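Local coordinates for protein ulvan Lyase-PL25 (Pseudoalteromonas sp. PLSV, PDB 5UAM) that cleaves ulvan, the sulfated cell-wall polysaccharide of green seaweeds, as a family 25 polysaccharide lyase built on a beta-propeller fold, at residues A[93-97]-A[435-439]; A[424-430]-A[442-446]; A[218-222]-A[286-290]; A[259-263]-A[317-321]. All coordinates share one frame. Residue numbers count along the deposited sequence, not the author numbering.

From the N terminus, residues 93-97 open the widest loop, which contact 1 closes at 435-439, tying the loop between the blades 46-81 and 103-154 to the hairpin turn near the end of the propeller. Inside that loop, contact 3 starts at 218-222 and contact 4 at 259-263; contact 3 closes at 286-290 and contact 4 at 317-321, so the two cross. They also touch, with A290 CB 3.5 Å from Y262 CE2. Contact 3 sets a short helix on the ten-stranded sheet, and contact 4 packs that sheet against the next. Contact 2 joins 424-430 to 442-446 within one hairpin and crosses contact 1, whose 435-439 falls between its two segments in the sequence.

Contact 1 (A[93-97]-A[435-439]); sequences GKKFD and SDEGI
Two loops meet at the surface through the side chains of K95, F96, D436 and E437, with F96 CA and D436 CA 8.2 Å apart. G93 has phi 74°, K95 is helical (-57/-50) and F96 extended (-126/133); D436 (-97/9) turns the chain and E437 (-137/167) is extended. K95, all four chi angles t, reaches two acids at once: NZ lies 2.9 Å from D436 OD1 and 2.9 Å from E437 OE2, both hydrogen-bonded salt bridges. A long flexible lysine suits such a span. D436 is p with chi2 near 7°; E437 is m, t, with chi3 43°, and although its CA-CB bond points sideways, its carboxylate swings round to the lysine. Their turn links strands 428-433 and 439-444 of the propeller blade that strand 30-33 completes; G438 (64/34) and I439 both face G33, forming a G1 beta bulge, where glycine readily accepts the positive phi. F96, chi1 m and chi2 -68°, packs beside the salt bridges, with CE2 3.4 Å from D436 O and CZ 3.7 Å from E437 CG. Its side chain is about 4 Å from that of N98, assigned to substrate binding. K94 folds back, NZ donating to F96 O at 2.7 Å.

Contact 2 (A[424-430]-A[442-446]); sequences PDAQMLV and YLVGE
Valines pack on one face and leucines on the other of this antiparallel hairpin, whose axes over 428-430 and 442-444 approach to 4.8 Å, with N-to-C directions at 148°. CG2 of V430 (t) meets CG2 of V444 (m) at 3.9 Å, beside M428 and Y442 (m). On the leucine face, L443 (t, p) touches L429 CD2 through its CD1 at 4.1 Å and A426 CB through its CD2 at 3.7 Å. V430-Y442 (V430 N to Y442 O 2.9 Å, Y442 N to V430 O 2.8 Å) and M428-V444 are hydrogen-bonded pairs, L429-L443 non-hydrogen-bonded. V444 N donates to M428 O at 2.9 Å; V444 O accepts Q427 N (2.7 Å) and M428 N (3.2 Å). Q427 (-110/-28) and M428 both face V444, a classic beta bulge. G445 fits because a CB would strike P424 O. At the polar edge Q427 NE2 donates to E446 OE2 at 2.9 Å; E446 also salt-bridges R374. The hairpin centres a four-stranded propeller blade, its valine face against strands 384-392 and 400-408, its leucine face against 52-58.

Contact 3 (A[218-222]-A[286-290]); sequences VDSWY and TREVA. With PO4 (phosphate ion), chain E.
A water joins a strand side chain to the start of a helix: it donates to D219 OD2 at 2.8 Å and accepts from R287 N at 2.9 Å. The strand, 217-227, belongs to the curled sheet of the beta-propeller, and the helix, 287-293, packs on it, with D219 CA and R287 CA 7.0 Å apart. T286 is the N-cap (chi1 p), its OG1 accepting from V289 N at 3.2 Å, as a small hydroxyl can. A290 N donates to T286 O at 2.8 Å, an i to i+4 helical bond. Along the extended strand D219 and W221 face the helix. R287, t, t, p with chi4 -105°, reaches D219 (chi1 m): NH1 is 3.1 Å from OD1 in a salt bridge, with a weak 3.4 Å bond to OD2. D219 and E288 also pair with K210, which offsets their like charges, and D219 OD1 accepts from Y239. W221, m with chi2 98°, points the rim of its six-membered ring at the first helical turn: R287 N approaches the ring edge 3.6 Å from CZ2, W221 CH2 lies 4.0 Å from A290 CB, and W221 NE1 donates to K208 O. Y222, assigned to substrate binding, lies out of the helix's reach. In the active site a phosphate ion, probably from the crystallisation liquor, is held by H99, H119, R180 and H184, and Y222 OH donates to phosphate O2 at 2.6 Å.

Contact 4 (A[259-263]-A[317-321]); sequences HDVYF and PHIAI
Two strands from different sheets of the propeller, 259-263 and 317-321, face each other with axes 8.7 Å apart at their closest and N-to-C directions at 155°. At that spacing the backbones do not touch. Both are extended, apart from the positive phi of D260 (71/172). V261 CA and I321 CA are 6.9 Å apart, F263 CA and P317 CA 8.2 Å. V261 (p) and F263 (t) point across, as do P317, I319 and I321 (t, p), while Y262, H318 and A320 turn away. V261 sets CG2 3.7 Å from I319 CG2 and CB 3.9 Å from I321 CG1, a knob between two isoleucines. I319 (m, t) fills the gap between V261 and F263, its CD1 4.0 Å from F263 CB. P317 CB stands 3.7 Å from the F263 ring centroid, 24° off its normal, a CH-pi contact. Beta-branched V261, I319 and I321 suit strands; P317 offers the ring an apolar patch. With no hydrogen bond between the two segments, their contact rests on apolar packing and the CH-pi interaction.

Contact 1 (A[93-97]-A[435-439])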
loop_
_atom_site.group_PDB
_atom_site.type_symbol
_atom_site.label_atom_id
_atom_site.label_comp_id
_atom_site.label_asym_id
_atom_site.label_seq_id
_atom_site.Cartn_x
_atom_site.Cartn_y
_atom_site.Cartn_z
ATOM N N GLY A 93 -15.688 -1.627 -19.327
ATOM C CA GLY A 93 -15.341 -0.924 -18.114
ATOM C C GLY A 93 -14.026 -0.171 -18.268
ATOM O O GLY A 93 -13.496 0.022 -19.365
ATOM N N LYS A 94 -13.499 0.254 -17.122
ATOM C CA LYS A 94 -12.235 0.983 -17.113
ATOM C C LYS A 94 -11.140 0.117 -17.721
ATOM O O LYS A 94 -11.089 -1.095 -17.486
ATOM C CB LYS A 94 -11.882 1.364 -15.674
ATOM C CG LYS A 94 -10.735 2.342 -15.548
ATOM C CD LYS A 94 -10.697 2.960 -14.151
ATOM C CE LYS A 94 -9.498 3.900 -13.982
ATOM N NZ LYS A 94 -8.179 3.214 -14.169
ATOM N N LYS A 95 -10.258 0.733 -18.518
ATOM C CA LYS A 95 -9.249 -0.050 -19.224
ATOM C C LYS A 95 -8.405 -0.862 -18.250
ATOM O O LYS A 95 -8.208 -2.070 -18.444
ATOM C CB LYS A 95 -8.356 0.829 -20.098
ATOM C CG LYS A 95 -7.384 0.017 -20.945
ATOM C CD LYS A 95 -6.525 0.890 -21.861
ATOM C CE LYS A 95 -5.456 0.060 -22.582
ATOM N NZ LYS A 95 -4.383 0.898 -23.226
ATOM N N PHE A 96 -7.884 -0.217 -17.202
ATOM C CA PHE A 96 -7.097 -0.903 -16.180
ATOM C C PHE A 96 -7.676 -0.615 -14.803
ATOM O O PHE A 96 -7.971 0.537 -14.467
ATOM C CB PHE A 96 -5.617 -0.512 -16.215
ATOM C CG PHE A 96 -4.901 -1.014 -17.440
ATOM C CD1 PHE A 96 -4.684 -2.370 -17.622
ATOM C CD2 PHE A 96 -4.488 -0.140 -18.428
ATOM C CE1 PHE A 96 -4.072 -2.842 -18.759
ATOM C CE2 PHE A 96 -3.861 -0.617 -19.564
ATOM C CZ PHE A 96 -3.651 -1.962 -19.723
ATOM N N ASP A 97 -7.838 -1.672 -14.014
ATOM C CA ASP A 97 -8.457 -1.573 -12.702
ATOM C C ASP A 97 -7.440 -1.214 -11.626
ATOM O O ASP A 97 -7.674 -0.286 -10.842
ATOM C CB ASP A 97 -9.159 -2.893 -12.367
ATOM C CG ASP A 97 -9.787 -2.881 -10.993
ATOM O OD1 ASP A 97 -9.042 -2.830 -9.999
ATOM O OD2 ASP A 97 -11.037 -2.927 -10.926
ATOM N N SER A 435 2.547 6.028 -21.100
ATOM C CA SER A 435 1.205 5.586 -21.440
ATOM C C SER A 435 0.772 4.602 -20.373
ATOM O O SER A 435 1.385 4.501 -19.314
ATOM C CB SER A 435 1.165 4.963 -22.826
ATOM O OG SER A 435 1.865 3.756 -22.812
ATOM N N ASP A 436 -0.307 3.875 -20.631
ATOM C CA ASP A 436 -0.750 2.912 -19.635
ATOM C C ASP A 436 -0.279 1.492 -19.913
ATOM O O ASP A 436 -0.673 0.575 -19.191
ATOM C CB ASP A 436 -2.260 2.988 -19.427
ATOM C CG ASP A 436 -3.038 2.758 -20.671
ATOM O OD1 ASP A 436 -2.456 2.395 -21.714
ATOM O OD2 ASP A 436 -4.274 2.959 -20.604
ATOM N N GLU A 437 0.604 1.288 -20.888
ATOM C CA GLU A 437 1.224 -0.014 -21.102
ATOM C C GLU A 437 2.707 0.180 -21.374
ATOM O O GLU A 437 3.175 1.295 -21.595
ATOM C CB GLU A 437 0.548 -0.803 -22.219
ATOM C CG GLU A 437 -0.953 -1.030 -22.011
ATOM C CD GLU A 437 -1.570 -1.829 -23.138
ATOM O OE1 GLU A 437 -0.953 -2.823 -23.570
ATOM O OE2 GLU A 437 -2.657 -1.455 -23.607
ATOM N N GLY A 438 3.458 -0.918 -21.319
ATOM C CA GLY A 438 4.889 -0.834 -21.583
ATOM C C GLY A 438 5.655 0.007 -20.585
ATOM O O GLY A 438 6.636 0.670 -20.943
ATOM N N ILE A 439 5.237 -0.011 -19.328
ATOM C CA ILE A 439 5.784 0.884 -18.326
ATOM C C ILE A 439 7.088 0.321 -17.784
ATOM O O ILE A 439 7.158 -0.842 -17.355
ATOM C CB ILE A 439 4.757 1.098 -17.197
ATOM C CG1 ILE A 439 3.537 1.822 -17.738
ATOM C CG2 ILE A 439 5.379 1.892 -16.044
ATOM C CD1 ILE A 439 2.379 1.878 -16.793
#

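Contact 2 (A[424-430]-A[442-446])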
loop_
_atom_site.group_PDB
_atom_site.type_symbol
_atom_site.label_atom_id
_atom_site.label_comp_id
_atom_site.label_asym_id
_atom_site.label_seq_id
_atom_site.Cartn_x
_atom_site.Cartn_y
_atom_site.Cartn_z
ATOM N N PRO A 424 20.549 -0.401 1.618
ATOM C CA PRO A 424 20.598 0.949 1.031
ATOM C C PRO A 424 20.491 0.973 -0.480
ATOM O O PRO A 424 19.898 1.915 -1.025
ATOM C CB PRO A 424 21.935 1.495 1.534
ATOM C CG PRO A 424 22.155 0.799 2.847
ATOM C CD PRO A 424 21.581 -0.595 2.646
ATOM N N ASP A 425 21.007 -0.039 -1.179
ATOM C CA ASP A 425 20.970 -0.013 -2.639
ATOM C C ASP A 425 19.597 -0.300 -3.238
ATOM O O ASP A 425 19.402 -0.043 -4.434
ATOM C CB ASP A 425 21.957 -1.033 -3.219
ATOM C CG ASP A 425 23.400 -0.559 -3.164
ATOM O OD1 ASP A 425 23.640 0.613 -2.785
ATOM O OD2 ASP A 425 24.297 -1.369 -3.511
ATOM N N ALA A 426 18.622 -0.775 -2.456
ATOM C CA ALA A 426 17.372 -1.238 -3.053
ATOM C C ALA A 426 16.245 -1.018 -2.039
ATOM O O ALA A 426 15.861 -1.922 -1.294
ATOM C CB ALA A 426 17.506 -2.700 -3.450
ATOM N N GLN A 427 15.692 0.183 -2.063
ATOM C CA GLN A 427 14.734 0.633 -1.066
ATOM C C GLN A 427 13.310 0.792 -1.571
ATOM O O GLN A 427 12.386 0.699 -0.777
ATOM C CB GLN A 427 15.193 1.970 -0.490
ATOM C CG GLN A 427 16.518 1.853 0.213
ATOM C CD GLN A 427 16.825 3.037 1.055
ATOM O OE1 GLN A 427 16.072 3.392 1.978
ATOM N NE2 GLN A 427 17.944 3.655 0.776
ATOM N N MET A 428 13.099 1.076 -2.850
ATOM C CA MET A 428 11.760 1.389 -3.328
ATOM C C MET A 428 11.660 0.997 -4.788
ATOM O O MET A 428 12.643 1.081 -5.528
ATOM C CB MET A 428 11.455 2.887 -3.124
ATOM C CG MET A 428 10.061 3.319 -3.537
ATOM S SD MET A 428 9.741 5.079 -3.227
ATOM C CE MET A 428 9.309 5.074 -1.483
ATOM N N LEU A 429 10.458 0.607 -5.188
ATOM C CA LEU A 429 10.122 0.352 -6.588
ATOM C C LEU A 429 9.410 1.554 -7.186
ATOM O O LEU A 429 8.642 2.249 -6.500
ATOM C CB LEU A 429 9.239 -0.885 -6.686
ATOM C CG LEU A 429 9.993 -2.168 -6.400
ATOM C CD1 LEU A 429 9.085 -3.281 -5.966
ATOM C CD2 LEU A 429 10.769 -2.598 -7.639
ATOM N N VAL A 430 9.673 1.808 -8.474
ATOM C CA VAL A 430 9.148 2.975 -9.167
ATOM C C VAL A 430 8.690 2.528 -10.545
ATOM O O VAL A 430 9.375 1.739 -11.205
ATOM C CB VAL A 430 10.236 4.059 -9.353
ATOM C CG1 VAL A 430 9.602 5.386 -9.787
ATOM C CG2 VAL A 430 11.055 4.237 -8.106
ATOM N N TYR A 442 11.611 0.296 -12.128
ATOM C CA TYR A 442 12.912 0.613 -11.570
ATOM C C TYR A 442 12.977 0.221 -10.104
ATOM O O TYR A 442 12.029 0.444 -9.352
ATOM C CB TYR A 442 13.216 2.101 -11.656
ATOM C CG TYR A 442 13.196 2.702 -13.055
ATOM C CD1 TYR A 442 12.004 2.892 -13.736
ATOM C CD2 TYR A 442 14.374 3.083 -13.687
ATOM C CE1 TYR A 442 11.987 3.468 -15.013
ATOM C CE2 TYR A 442 14.362 3.662 -14.961
ATOM C CZ TYR A 442 13.165 3.832 -15.622
ATOM O OH TYR A 442 13.163 4.389 -16.884
ATOM N N LEU A 443 14.127 -0.290 -9.692
ATOM C CA LEU A 443 14.436 -0.524 -8.281
ATOM C C LEU A 443 15.484 0.507 -7.889
ATOM O O LEU A 443 16.567 0.553 -8.487
ATOM C CB LEU A 443 14.973 -1.944 -8.098
ATOM C CG LEU A 443 15.499 -2.345 -6.719
ATOM C CD1 LEU A 443 14.391 -2.219 -5.688
ATOM C CD2 LEU A 443 16.082 -3.749 -6.748
ATOM N N VAL A 444 15.175 1.353 -6.908
ATOM C CA VAL A 444 16.045 2.467 -6.561
ATOM C C VAL A 444 16.511 2.371 -5.119
ATOM O O VAL A 444 15.827 1.820 -4.249
ATOM C CB VAL A 444 15.433 3.859 -6.817
ATOM C CG1 VAL A 444 15.052 4.005 -8.275
ATOM C CG2 VAL A 444 14.239 4.117 -5.908
ATOM N N GLY A 445 17.684 2.947 -4.879
ATOM C CA GLY A 445 18.241 3.050 -3.538
ATOM C C GLY A 445 18.560 4.464 -3.100
ATOM O O GLY A 445 17.833 5.420 -3.407
ATOM N N GLU A 446 19.648 4.618 -2.345
ATOM C CA GLU A 446 19.988 5.931 -1.813
ATOM C C GLU A 446 20.316 6.920 -2.911
ATOM O O GLU A 446 20.095 8.131 -2.747
ATOM C CB GLU A 446 21.206 5.831 -0.888
ATOM C CG GLU A 446 20.900 5.313 0.488
ATOM C CD GLU A 446 20.044 6.271 1.304
ATOM O OE1 GLU A 446 20.116 7.497 1.079
ATOM O OE2 GLU A 446 19.311 5.786 2.187
#

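Contact 3 (A[218-222]-A[286-290])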
loop_
_atom_site.group_PDB
_atom_site.type_symbol
_atom_site.label_atom_id
_atom_site.label_comp_id
_atom_site.label_asym_id
_atom_site.label_seq_id
_atom_site.Cartn_x
_atom_site.Cartn_y
_atom_site.Cartn_z
ATOM N N VAL A 218 -22.827 5.624 4.397
ATOM C CA VAL A 218 -22.351 4.434 5.090
ATOM C C VAL A 218 -20.928 4.703 5.554
ATOM O O VAL A 218 -20.131 5.310 4.827
ATOM C CB VAL A 218 -22.408 3.208 4.150
ATOM C CG1 VAL A 218 -21.731 1.987 4.768
ATOM C CG2 VAL A 218 -23.851 2.894 3.796
ATOM N N ASP A 219 -20.613 4.279 6.779
ATOM C CA ASP A 219 -19.238 4.335 7.254
ATOM C C ASP A 219 -18.379 3.392 6.416
ATOM O O ASP A 219 -18.708 2.215 6.249
ATOM C CB ASP A 219 -19.130 3.887 8.714
ATOM C CG ASP A 219 -19.803 4.822 9.705
ATOM O OD1 ASP A 219 -20.003 6.033 9.446
ATOM O OD2 ASP A 219 -20.108 4.309 10.805
ATOM N N SER A 220 -17.260 3.907 5.919
ATOM C CA SER A 220 -16.329 3.171 5.077
ATOM C C SER A 220 -14.928 3.635 5.436
ATOM O O SER A 220 -14.749 4.711 6.013
ATOM C CB SER A 220 -16.673 3.447 3.609
ATOM O OG SER A 220 -15.903 2.704 2.696
ATOM N N TRP A 221 -13.927 2.816 5.096
ATOM C CA TRP A 221 -12.579 3.042 5.611
ATOM C C TRP A 221 -11.512 2.691 4.582
ATOM O O TRP A 221 -11.739 1.904 3.668
ATOM C CB TRP A 221 -12.316 2.151 6.825
ATOM C CG TRP A 221 -13.287 2.339 7.941
ATOM C CD1 TRP A 221 -14.407 1.572 8.225
ATOM C CD2 TRP A 221 -13.226 3.343 8.958
ATOM N NE1 TRP A 221 -15.023 2.052 9.350
ATOM C CE2 TRP A 221 -14.324 3.139 9.819
ATOM C CE3 TRP A 221 -12.342 4.394 9.229
ATOM C CZ2 TRP A 221 -14.557 3.946 10.929
ATOM C CZ3 TRP A 221 -12.579 5.202 10.325
ATOM C CH2 TRP A 221 -13.677 4.977 11.165
ATOM N N TYR A 222 -10.312 3.233 4.820
ATOM C CA TYR A 222 -9.107 2.788 4.121
ATOM C C TYR A 222 -7.984 2.685 5.142
ATOM O O TYR A 222 -7.721 3.641 5.877
ATOM C CB TYR A 222 -8.701 3.777 3.019
ATOM C CG TYR A 222 -9.672 3.797 1.863
ATOM C CD1 TYR A 222 -10.772 4.656 1.885
ATOM C CD2 TYR A 222 -9.515 2.972 0.761
ATOM C CE1 TYR A 222 -11.688 4.674 0.848
ATOM C CE2 TYR A 222 -10.413 2.976 -0.271
ATOM C CZ TYR A 222 -11.499 3.862 -0.247
ATOM O OH TYR A 222 -12.411 3.875 -1.276
ATOM N N THR A 286 -15.794 1.032 15.440
ATOM C CA THR A 286 -16.759 1.862 14.736
ATOM C C THR A 286 -16.244 3.291 14.616
ATOM O O THR A 286 -15.347 3.719 15.340
ATOM C CB THR A 286 -18.060 1.912 15.518
ATOM O OG1 THR A 286 -17.777 2.485 16.799
ATOM C CG2 THR A 286 -18.656 0.521 15.690
ATOM N N ARG A 287 -16.885 4.050 13.733
ATOM C CA ARG A 287 -16.547 5.462 13.595
ATOM C C ARG A 287 -16.668 6.188 14.931
ATOM O O ARG A 287 -15.817 7.014 15.276
ATOM C CB ARG A 287 -17.445 6.113 12.543
ATOM C CG ARG A 287 -17.060 7.577 12.235
ATOM C CD ARG A 287 -18.157 8.287 11.478
ATOM N NE ARG A 287 -19.102 8.935 12.378
ATOM C CZ ARG A 287 -20.329 8.501 12.665
ATOM N NH1 ARG A 287 -20.833 7.381 12.134
ATOM N NH2 ARG A 287 -21.072 9.205 13.503
ATOM N N GLU A 288 -17.702 5.879 15.710
ATOM C CA GLU A 288 -17.913 6.590 16.967
ATOM C C GLU A 288 -16.786 6.304 17.949
ATOM O O GLU A 288 -16.302 7.211 18.634
ATOM C CB GLU A 288 -19.271 6.195 17.550
ATOM C CG GLU A 288 -20.455 6.721 16.736
ATOM C CD GLU A 288 -20.955 5.774 15.646
ATOM O OE1 GLU A 288 -20.228 4.853 15.233
ATOM O OE2 GLU A 288 -22.128 5.940 15.234
ATOM N N VAL A 289 -16.358 5.050 18.039
ATOM C CA VAL A 289 -15.239 4.729 18.910
ATOM C C VAL A 289 -13.955 5.327 18.371
ATOM O O VAL A 289 -13.114 5.806 19.141
ATOM C CB VAL A 289 -15.130 3.209 19.088
ATOM C CG1 VAL A 289 -13.773 2.831 19.734
ATOM C CG2 VAL A 289 -16.319 2.716 19.907
ATOM N N ALA A 290 -13.752 5.267 17.050
ATOM C CA ALA A 290 -12.533 5.818 16.471
ATOM C C ALA A 290 -12.419 7.316 16.750
ATOM O O ALA A 290 -11.350 7.813 17.127
ATOM C CB ALA A 290 -12.493 5.545 14.966
HETATM P P PO4 E . -12.025 1.797 -4.401
HETATM O O1 PO4 E . -13.159 2.660 -4.919
HETATM O O2 PO4 E . -11.871 1.968 -2.946
HETATM O O3 PO4 E . -10.792 2.292 -5.118
HETATM O O4 PO4 E . -12.361 0.345 -4.723
HETATM O O HOH W 1 -18.330 2.427 11.827
#

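Contact 4 (A[259-263]-A[317-321])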
loop_
_atom_site.group_PDB
_atom_site.type_symbol
_atom_site.label_atom_id
_atom_site.label_comp_id
_atom_site.label_asym_id
_atom_site.label_seq_id
_atom_site.Cartn_x
_atom_site.Cartn_y
_atom_site.Cartn_z
ATOM N N HIS A 259 -11.821 11.789 4.964
ATOM C CA HIS A 259 -11.248 12.767 5.873
ATOM C C HIS A 259 -10.497 12.071 6.992
ATOM O O HIS A 259 -10.774 10.920 7.337
ATOM C CB HIS A 259 -12.305 13.617 6.561
ATOM C CG HIS A 259 -13.221 14.317 5.621
ATOM N ND1 HIS A 259 -12.831 15.402 4.866
ATOM C CD2 HIS A 259 -14.520 14.089 5.320
ATOM C CE1 HIS A 259 -13.848 15.796 4.118
ATOM N NE2 HIS A 259 -14.884 15.017 4.379
ATOM N N ASP A 260 -9.585 12.840 7.586
ATOM C CA ASP A 260 -8.961 12.566 8.882
ATOM C C ASP A 260 -7.997 11.393 8.821
ATOM O O ASP A 260 -7.865 10.723 7.790
ATOM C CB ASP A 260 -10.023 12.370 9.977
ATOM C CG ASP A 260 -10.985 13.547 10.073
ATOM O OD1 ASP A 260 -10.621 14.694 9.708
ATOM O OD2 ASP A 260 -12.136 13.334 10.536
ATOM N N VAL A 261 -7.254 11.178 9.901
ATOM C CA VAL A 261 -6.404 10.002 10.002
ATOM C C VAL A 261 -6.411 9.526 11.443
ATOM O O VAL A 261 -6.438 10.334 12.376
ATOM C CB VAL A 261 -4.984 10.229 9.410
ATOM C CG1 VAL A 261 -4.143 11.142 10.277
ATOM C CG2 VAL A 261 -4.276 8.901 9.173
ATOM N N TYR A 262 -6.420 8.207 11.596
ATOM C CA TYR A 262 -6.569 7.512 12.858
ATOM C C TYR A 262 -5.434 6.502 12.991
ATOM O O TYR A 262 -4.794 6.124 12.002
ATOM C CB TYR A 262 -7.875 6.732 12.865
ATOM C CG TYR A 262 -9.156 7.511 12.616
ATOM C CD1 TYR A 262 -9.536 7.876 11.332
ATOM C CD2 TYR A 262 -10.006 7.809 13.654
ATOM C CE1 TYR A 262 -10.712 8.546 11.103
ATOM C CE2 TYR A 262 -11.194 8.472 13.437
ATOM C CZ TYR A 262 -11.551 8.816 12.151
ATOM O OH TYR A 262 -12.734 9.489 11.911
ATOM N N PHE A 263 -5.229 6.021 14.223
ATOM C CA PHE A 263 -4.148 5.090 14.538
ATOM C C PHE A 263 -4.566 4.097 15.618
ATOM O O PHE A 263 -5.144 4.484 16.626
ATOM C CB PHE A 263 -2.919 5.843 15.060
ATOM C CG PHE A 263 -1.782 4.948 15.421
ATOM C CD1 PHE A 263 -0.882 4.531 14.458
ATOM C CD2 PHE A 263 -1.640 4.475 16.719
ATOM C CE1 PHE A 263 0.140 3.661 14.798
ATOM C CE2 PHE A 263 -0.634 3.610 17.029
ATOM C CZ PHE A 263 0.255 3.209 16.078
ATOM N N PRO A 317 4.263 6.447 17.282
ATOM C CA PRO A 317 3.864 6.396 15.873
ATOM C C PRO A 317 3.976 7.725 15.146
ATOM O O PRO A 317 3.631 8.790 15.664
ATOM C CB PRO A 317 2.404 5.944 15.934
ATOM C CG PRO A 317 1.931 6.445 17.243
ATOM C CD PRO A 317 3.106 6.242 18.177
ATOM N N HIS A 318 4.435 7.607 13.905
ATOM C CA HIS A 318 4.430 8.641 12.890
ATOM C C HIS A 318 3.538 8.170 11.751
ATOM O O HIS A 318 3.450 6.968 11.451
ATOM C CB HIS A 318 5.839 8.831 12.354
ATOM C CG HIS A 318 6.791 9.402 13.344
ATOM N ND1 HIS A 318 7.453 10.590 13.127
ATOM C CD2 HIS A 318 7.195 8.957 14.557
ATOM C CE1 HIS A 318 8.224 10.851 14.166
ATOM N NE2 HIS A 318 8.095 9.870 15.042
ATOM N N ILE A 319 2.888 9.130 11.106
ATOM C CA ILE A 319 1.888 8.851 10.082
ATOM C C ILE A 319 2.115 9.775 8.895
ATOM O O ILE A 319 2.285 10.988 9.064
ATOM C CB ILE A 319 0.473 9.066 10.640
ATOM C CG1 ILE A 319 0.188 8.085 11.789
ATOM C CG2 ILE A 319 -0.580 8.912 9.548
ATOM C CD1 ILE A 319 -1.128 8.341 12.499
ATOM N N ALA A 320 2.087 9.196 7.691
ATOM C CA ALA A 320 1.985 9.959 6.455
ATOM C C ALA A 320 0.535 9.937 6.014
ATOM O O ALA A 320 -0.065 8.861 5.896
ATOM C CB ALA A 320 2.857 9.339 5.368
ATOM N N ILE A 321 -0.034 11.112 5.790
ATOM C CA ILE A 321 -1.412 11.241 5.338
ATOM C C ILE A 321 -1.426 12.228 4.182
ATOM O O ILE A 321 -0.883 13.330 4.300
ATOM C CB ILE A 321 -2.347 11.691 6.482
ATOM C CG1 ILE A 321 -3.800 11.822 6.022
ATOM C CG2 ILE A 321 -1.849 12.976 7.138
ATOM C CD1 ILE A 321 -4.406 10.510 5.532
#